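Local structure of naphthalene dioxygenase large subunit (Rhodococcus sp., 2B1X) at residues N86-R91 against H111-S116. The protein is the large subunit of a Rieske-type non-haem iron oxygenase, carrying a [2Fe-2S] cluster in one domain and an iron ion in its catalytic domain. Sequence-based numbering, arbitrary orientation.
Sequences NACRHR and HGWTYS. With FES (Fe2/s2 (inorganic) cluster), chain H.
His-90 and His-111 meet at one iron of the Rieske cluster: ND1 of each lies 2.1 Å from FE1. The two ND1 atoms are 3.0 Å apart, set by the shared metal, not by a hydrogen bond. The ring planes stand at 86°, with the His-90 edge directed at the His-111 face, a T-shaped pair led by CE1 of His-90. Cys-88 binds the other iron, its SG 2.3 Å from FE2, and Cys-108 completes the pair of thiolates; two histidines on one iron and two cysteines on the other define a Rieske centre.

A second shell contacts these ligands. The Tyr-115 hydroxyl reaches the sulfur of Cys-88, OH to SG 3.2 Å, and accepts a nearly straight hydrogen bond from the backbone of Arg-89 (N to OH 3.0 Å, 167°). SG of Cys-88 receives a long hydrogen bond from the backbone N of His-90, 3.6 Å, so a polar group from each segment lies close to the thiolate, which could influence the cluster potential. Trp-113 lies against one face of the His-90 ring: CB of His-90 sits 3.5 Å above the indole six-membered-ring centroid, almost on its normal, and the imidazole is displaced toward the CZ2 rim, CD2 of His-90 3.6 Å from CZ2 of Trp-113, as an offset stack. With CG anti to the backbone N (chi1 -180°), His-90 crosses the indole and still presents ND1 to FE1.

The outer nitrogens of the histidines face the second subunit, NE2 of His-90 bonding Glu-421 and NE2 of His-111 bonding Asp-213 of that copy. Within the chain, residues 86-91 begin the loop running from strand 81-85 toward strand 100-102, whereas 111-116 runs from a cluster-binding turn into strand 114-116, the middle strand between 105-107 and 121-123.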
ATOM      1  N   ASN A  86     -11.758 -17.018 -16.689  1.00 12.00           N
ATOM      2  CA  ASN A  86     -12.677 -16.902 -15.565  1.00 11.76           C
ATOM      3  C   ASN A  86     -13.442 -15.575 -15.551  1.00 12.38           C
ATOM      4  O   ASN A  86     -13.374 -14.792 -14.583  1.00 12.34           O
ATOM      5  CB  ASN A  86     -11.930 -17.118 -14.259  1.00 12.28           C
ATOM      6  CG  ASN A  86     -12.863 -17.249 -13.069  1.00 12.92           C
ATOM      7  OD1 ASN A  86     -14.054 -17.493 -13.230  1.00 13.76           O
ATOM      8  ND2 ASN A  86     -12.324 -17.046 -11.864  1.00 12.73           N
ATOM      9  N   ALA A  87     -14.189 -15.347 -16.622  1.00 12.45           N
ATOM     10  CA  ALA A  87     -14.817 -14.062 -16.900  1.00 12.37           C
ATOM     11  C   ALA A  87     -16.077 -14.365 -17.654  1.00 13.07           C
ATOM     12  O   ALA A  87     -16.016 -14.830 -18.791  1.00 13.79           O
ATOM     13  CB  ALA A  87     -13.881 -13.156 -17.735  1.00 11.54           C
ATOM     14  N   CYS A  88     -17.221 -14.113 -17.020  1.00 12.49           N
ATOM     15  CA  CYS A  88     -18.527 -14.269 -17.637  1.00 12.36           C
ATOM     16  C   CYS A  88     -18.595 -13.451 -18.927  1.00 12.14           C
ATOM     17  O   CYS A  88     -18.045 -12.346 -19.001  1.00 12.64           O
ATOM     18  CB  CYS A  88     -19.617 -13.805 -16.656  1.00 12.27           C
ATOM     19  SG  CYS A  88     -21.311 -14.036 -17.271  1.00 12.89           S
ATOM     20  N   ARG A  89     -19.250 -14.001 -19.944  1.00 11.33           N
ATOM     21  CA  ARG A  89     -19.299 -13.399 -21.266  1.00 10.55           C
ATOM     22  C   ARG A  89     -20.260 -12.215 -21.312  1.00 10.72           C
ATOM     23  O   ARG A  89     -20.269 -11.471 -22.273  1.00 10.72           O
ATOM     24  CB  ARG A  89     -19.739 -14.457 -22.302  1.00 10.79           C
ATOM     25  CG  ARG A  89     -18.719 -15.622 -22.483  1.00 11.52           C
ATOM     26  CD  ARG A  89     -17.320 -15.181 -22.920  1.00 13.66           C
ATOM     27  NE  ARG A  89     -17.357 -14.351 -24.127  1.00 14.00           N
ATOM     28  CZ  ARG A  89     -17.388 -14.817 -25.384  1.00 16.36           C
ATOM     29  NH1 ARG A  89     -17.418 -16.131 -25.634  1.00 14.15           N
ATOM     30  NH2 ARG A  89     -17.410 -13.961 -26.410  1.00 16.40           N
ATOM     31  N   HIS A  90     -21.065 -12.066 -20.266  1.00 10.32           N
ATOM     32  CA  HIS A  90     -22.092 -11.041 -20.199  1.00 10.97           C
ATOM     33  C   HIS A  90     -21.442  -9.727 -19.759  1.00 11.63           C
ATOM     34  O   HIS A  90     -21.238  -8.847 -20.611  1.00 11.27           O
ATOM     35  CB  HIS A  90     -23.238 -11.498 -19.288  1.00 10.16           C
ATOM     36  CG  HIS A  90     -24.353 -10.499 -19.162  1.00 11.82           C
ATOM     37  ND1 HIS A  90     -24.830 -10.071 -17.943  1.00  9.47           N
ATOM     38  CD2 HIS A  90     -25.074  -9.837 -20.100  1.00 10.24           C
ATOM     39  CE1 HIS A  90     -25.804  -9.199 -18.137  1.00 12.20           C
ATOM     40  NE2 HIS A  90     -25.965  -9.031 -19.437  1.00  9.45           N
ATOM     41  N   ARG A  91     -21.071  -9.627 -18.475  1.00 11.87           N
ATOM     42  CA  ARG A  91     -20.392  -8.428 -17.960  1.00 11.81           C
ATOM     43  C   ARG A  91     -19.035  -8.725 -17.311  1.00 12.15           C
ATOM     44  O   ARG A  91     -18.536  -7.905 -16.535  1.00 12.82           O
ATOM     45  CB  ARG A  91     -21.308  -7.646 -16.982  1.00 12.39           C
ATOM     46  CG  ARG A  91     -21.057  -6.112 -16.918  1.00 11.78           C
ATOM     47  CD  ARG A  91     -21.523  -5.384 -18.177  1.00 10.61           C
ATOM     48  NE  ARG A  91     -22.967  -5.221 -18.099  1.00 11.13           N
ATOM     49  CZ  ARG A  91     -23.846  -5.778 -18.923  1.00 13.04           C
ATOM     50  NH1 ARG A  91     -23.420  -6.486 -19.965  1.00 10.50           N
ATOM     51  NH2 ARG A  91     -25.164  -5.575 -18.723  1.00 11.74           N
ATOM     52  N   HIS A 111     -25.820 -11.981 -12.993  1.00 10.97           N
ATOM     53  CA  HIS A 111     -27.175 -12.208 -13.517  1.00 11.27           C
ATOM     54  C   HIS A 111     -27.588 -13.672 -13.641  1.00 10.96           C
ATOM     55  O   HIS A 111     -28.688 -13.949 -14.091  1.00 11.61           O
ATOM     56  CB  HIS A 111     -27.418 -11.467 -14.845  1.00 10.83           C
ATOM     57  CG  HIS A 111     -26.919 -10.054 -14.848  1.00 11.52           C
ATOM     58  ND1 HIS A 111     -25.589  -9.737 -15.025  1.00 11.70           N
ATOM     59  CD2 HIS A 111     -27.575  -8.876 -14.737  1.00 11.40           C
ATOM     60  CE1 HIS A 111     -25.436  -8.426 -14.990  1.00 11.07           C
ATOM     61  NE2 HIS A 111     -26.625  -7.881 -14.800  1.00 12.26           N
ATOM     62  N   GLY A 112     -26.717 -14.595 -13.248  1.00 10.74           N
ATOM     63  CA  GLY A 112     -27.066 -16.014 -13.261  1.00 11.26           C
ATOM     64  C   GLY A 112     -26.899 -16.807 -14.555  1.00 10.60           C
ATOM     65  O   GLY A 112     -27.470 -17.864 -14.654  1.00 11.32           O
ATOM     66  N   TRP A 113     -26.155 -16.311 -15.547  1.00 10.78           N
ATOM     67  CA  TRP A 113     -25.808 -17.113 -16.710  1.00 10.50           C
ATOM     68  C   TRP A 113     -25.067 -18.326 -16.161  1.00 10.83           C
ATOM     69  O   TRP A 113     -24.253 -18.196 -15.248  1.00 10.65           O
ATOM     70  CB  TRP A 113     -24.888 -16.331 -17.642  1.00 10.51           C
ATOM     71  CG  TRP A 113     -25.618 -15.266 -18.507  1.00 10.93           C
ATOM     72  CD1 TRP A 113     -26.799 -14.660 -18.239  1.00 11.08           C
ATOM     73  CD2 TRP A 113     -25.171 -14.732 -19.759  1.00 10.67           C
ATOM     74  NE1 TRP A 113     -27.118 -13.771 -19.237  1.00 11.38           N
ATOM     75  CE2 TRP A 113     -26.143 -13.818 -20.196  1.00 10.99           C
ATOM     76  CE3 TRP A 113     -24.058 -14.973 -20.584  1.00 11.30           C
ATOM     77  CZ2 TRP A 113     -26.018 -13.107 -21.386  1.00 10.97           C
ATOM     78  CZ3 TRP A 113     -23.935 -14.266 -21.767  1.00 10.75           C
ATOM     79  CH2 TRP A 113     -24.909 -13.353 -22.162  1.00 10.86           C
ATOM     80  N   THR A 114     -25.384 -19.493 -16.704  1.00 11.03           N
ATOM     81  CA  THR A 114     -24.902 -20.754 -16.147  1.00 11.29           C
ATOM     82  C   THR A 114     -24.144 -21.510 -17.213  1.00 11.14           C
ATOM     83  O   THR A 114     -24.671 -21.730 -18.318  1.00 10.27           O
ATOM     84  CB  THR A 114     -26.129 -21.576 -15.677  1.00 12.00           C
ATOM     85  OG1 THR A 114     -26.834 -20.807 -14.683  1.00 14.38           O
ATOM     86  CG2 THR A 114     -25.702 -22.858 -14.936  1.00 11.71           C
ATOM     87  N   TYR A 115     -22.935 -21.944 -16.854  1.00 11.09           N
ATOM     88  CA  TYR A 115     -22.037 -22.629 -17.763  1.00 11.21           C
ATOM     89  C   TYR A 115     -21.763 -24.050 -17.287  1.00 11.93           C
ATOM     90  O   TYR A 115     -21.521 -24.278 -16.099  1.00 12.54           O
ATOM     91  CB  TYR A 115     -20.713 -21.862 -17.915  1.00 11.07           C
ATOM     92  CG  TYR A 115     -20.852 -20.376 -18.335  1.00 11.76           C
ATOM     93  CD1 TYR A 115     -21.080 -19.385 -17.386  1.00 10.93           C
ATOM     94  CD2 TYR A 115     -20.698 -19.982 -19.669  1.00  8.92           C
ATOM     95  CE1 TYR A 115     -21.181 -18.032 -17.771  1.00 12.51           C
ATOM     96  CE2 TYR A 115     -20.763 -18.665 -20.055  1.00 10.82           C
ATOM     97  CZ  TYR A 115     -21.016 -17.687 -19.108  1.00 10.93           C
ATOM     98  OH  TYR A 115     -21.095 -16.370 -19.491  1.00 14.28           O
ATOM     99  N   SER A 116     -21.821 -25.014 -18.206  1.00 11.60           N
ATOM    100  CA  SER A 116     -21.212 -26.331 -17.941  1.00 11.94           C
ATOM    101  C   SER A 116     -19.728 -26.187 -17.669  1.00 12.34           C
ATOM    102  O   SER A 116     -19.097 -25.249 -18.162  1.00 11.51           O
ATOM    103  CB  SER A 116     -21.426 -27.243 -19.146  1.00 11.74           C
ATOM    104  OG  SER A 116     -20.920 -28.530 -18.903  1.00 13.16           O
TER
HETATM  105 FE1  FES H 501     -24.197 -10.887 -16.133  1.00 20.90          FE
HETATM  106 FE2  FES H 501     -22.398 -12.890 -15.546  1.00 20.79          FE
HETATM  107  S1  FES H 501     -24.599 -13.068 -15.785  1.00 22.34           S
HETATM  108  S2  FES H 501     -22.025 -10.687 -15.690  1.00 20.74           S